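Local coordinates for UPF0033 domain-containing protein (PDB 3HZ7), which is of unknown function but, as a member of the TusA sulfur carrier family, may carry or transfer sulfur through its N-terminal domain, at residues 14-19 and 44-48. Sequence-based numbering, arbitrary orientation.
Sequences PVIRAK and NLQKM
Val15 and Ala18 of helix 13-23 pack against Leu45 and Met48 of helix 39-52 in an apolar contact between the two helices of this small alpha-beta domain. The segment axes run in roughly the same direction, crossing at -36° and approaching to 9.7 Å. Val15 reaches between Asn44 and Met48, one turn apart on the other helix. Its CG2 lies 3.6 Å from CB of Asn44, and the two side chains are set nearly perpendicular. The other branch, CG1, is anti to the backbone N (chi1 167°) and meets CB and CG of Met48. The Val15 and Met48 side chains lie alongside each other and point opposite ways.

Met48 is a selenomethionine. Its chain bends at both chi2 and chi3, which turns the terminal methyl onto helix 13-23. There CE touches CB of Ala18 at 3.6 Å and also rests near the backbone N of Lys19, 3.8 Å away. That N already donates to Val15 O within its own helix, so the methyl packs on a satisfied backbone. Leu45 reaches Ala18 with its CD2 methyl, 3.5 Å from Ala18 CB, a tight carbon pair. The small Ala18 side chain thus meets methyls from both Leu45 and Met48.

Helix 13-23 links the adjacent parallel strands 2-5 and 31-36 in a beta-alpha-beta crossover. Both helices pack on one face of the mixed sheet, the two-layer alpha/beta sandwich of the TusA-like fold. Ala18 and Leu45 share Val34 of strand 31-36, while Pro14 and Leu45 share Val36. Leu45 also touches Val68 and Met48 touches Ile70, both on strand 66-71, so the helix pair is joined to the two central strands.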
loop_
_atom_site.group_PDB
_atom_site.type_symbol
_atom_site.label_atom_id
_atom_site.label_comp_id
_atom_site.label_asym_id
_atom_site.label_seq_id
_atom_site.Cartn_x
_atom_site.Cartn_y
_atom_site.Cartn_z
ATOM N N PRO A 14 4.741 7.185 -1.713
ATOM C CA PRO A 14 3.766 6.221 -1.166
ATOM C C PRO A 14 4.323 4.831 -1.090
ATOM O O PRO A 14 4.153 4.180 -0.054
ATOM C CB PRO A 14 2.551 6.317 -2.116
ATOM C CG PRO A 14 2.658 7.778 -2.700
ATOM C CD PRO A 14 4.202 7.842 -2.943
ATOM N N VAL A 15 5.016 4.398 -2.150
ATOM C CA VAL A 15 5.576 3.068 -2.210
ATOM C C VAL A 15 6.662 2.831 -1.166
ATOM O O VAL A 15 6.774 1.741 -0.637
ATOM C CB VAL A 15 6.188 2.711 -3.602
ATOM C CG1 VAL A 15 7.046 1.416 -3.480
ATOM C CG2 VAL A 15 5.103 2.439 -4.604
ATOM N N ILE A 16 7.489 3.848 -0.926
ATOM C CA ILE A 16 8.555 3.752 0.055
ATOM C C ILE A 16 7.946 3.651 1.485
ATOM O O ILE A 16 8.339 2.796 2.300
ATOM C CB ILE A 16 9.472 5.001 -0.094
ATOM C CG1 ILE A 16 10.278 4.822 -1.394
ATOM C CG2 ILE A 16 10.388 5.170 1.164
ATOM C CD1 ILE A 16 11.179 5.980 -1.821
ATOM N N ARG A 17 6.957 4.491 1.770
ATOM C CA ARG A 17 6.329 4.453 3.070
ATOM C C ARG A 17 5.683 3.071 3.271
ATOM O O ARG A 17 5.788 2.454 4.331
ATOM C CB ARG A 17 5.330 5.622 3.156
ATOM C CG ARG A 17 5.992 7.026 3.258
ATOM C CD ARG A 17 5.017 8.195 3.439
ATOM N NE ARG A 17 4.264 8.038 4.681
ATOM C CZ ARG A 17 3.142 8.699 4.990
ATOM N NH1 ARG A 17 2.604 9.584 4.139
ATOM N NH2 ARG A 17 2.550 8.475 6.166
ATOM N N ALA A 18 5.047 2.548 2.225
ATOM C CA ALA A 18 4.420 1.245 2.313
ATOM C C ALA A 18 5.430 0.160 2.506
ATOM O O ALA A 18 5.218 -0.736 3.326
ATOM C CB ALA A 18 3.546 0.934 1.019
ATOM N N LYS A 19 6.533 0.212 1.767
ATOM C CA LYS A 19 7.509 -0.847 1.900
ATOM C C LYS A 19 8.158 -0.847 3.305
ATOM O O LYS A 19 8.400 -1.910 3.896
ATOM C CB LYS A 19 8.592 -0.740 0.787
ATOM C CG LYS A 19 9.526 -1.952 0.771
ATOM C CD LYS A 19 10.391 -1.965 -0.470
ATOM C CE LYS A 19 11.471 -3.034 -0.388
ATOM N NZ LYS A 19 12.107 -3.228 -1.730
ATOM N N ASN A 44 2.163 1.163 -8.875
ATOM C CA ASN A 44 3.484 1.011 -8.278
ATOM C C ASN A 44 3.393 0.213 -6.975
ATOM O O ASN A 44 4.206 -0.675 -6.716
ATOM C CB ASN A 44 4.127 2.397 -8.056
ATOM C CG ASN A 44 4.547 3.013 -9.359
ATOM O OD1 ASN A 44 4.706 2.290 -10.349
ATOM N ND2 ASN A 44 4.733 4.337 -9.386
ATOM N N LEU A 45 2.381 0.529 -6.182
ATOM C CA LEU A 45 2.163 -0.208 -4.926
ATOM C C LEU A 45 1.903 -1.690 -5.186
ATOM O O LEU A 45 2.443 -2.521 -4.456
ATOM C CB LEU A 45 1.007 0.434 -4.130
ATOM C CG LEU A 45 1.348 1.753 -3.415
ATOM C CD1 LEU A 45 0.021 2.477 -3.050
ATOM C CD2 LEU A 45 2.198 1.473 -2.163
ATOM N N GLN A 46 1.103 -2.045 -6.217
ATOM C CA GLN A 46 0.855 -3.474 -6.490
ATOM C C GLN A 46 2.073 -4.220 -7.037
ATOM O O GLN A 46 2.335 -5.387 -6.689
ATOM C CB GLN A 46 -0.338 -3.672 -7.440
ATOM C CG GLN A 46 -1.651 -3.250 -6.807
ATOM C CD GLN A 46 -2.864 -3.885 -7.440
ATOM O OE1 GLN A 46 -3.146 -3.697 -8.629
ATOM N NE2 GLN A 46 -3.610 -4.634 -6.621
ATOM N N LYS A 47 2.844 -3.550 -7.876
ATOM C CA LYS A 47 4.072 -4.186 -8.429
ATOM C C LYS A 47 5.057 -4.471 -7.286
ATOM O O LYS A 47 5.724 -5.528 -7.252
ATOM C CB LYS A 47 4.734 -3.267 -9.471
ATOM C CG LYS A 47 3.762 -2.841 -10.637
ATOM C CD LYS A 47 4.453 -2.925 -11.991
ATOM C CE LYS A 47 3.607 -2.424 -13.160
ATOM N NZ LYS A 47 3.328 -0.950 -13.087
HETATM N N MSE A 48 5.137 -3.542 -6.329
HETATM C CA MSE A 48 6.023 -3.730 -5.166
HETATM C C MSE A 48 5.490 -4.855 -4.332
HETATM O O MSE A 48 6.259 -5.690 -3.830
HETATM C CB MSE A 48 6.106 -2.427 -4.340
HETATM C CG MSE A 48 6.929 -2.544 -3.056
HETATM SE SE MSE A 48 5.915 -3.179 -1.444
HETATM C CE MSE A 48 4.885 -1.569 -1.214
#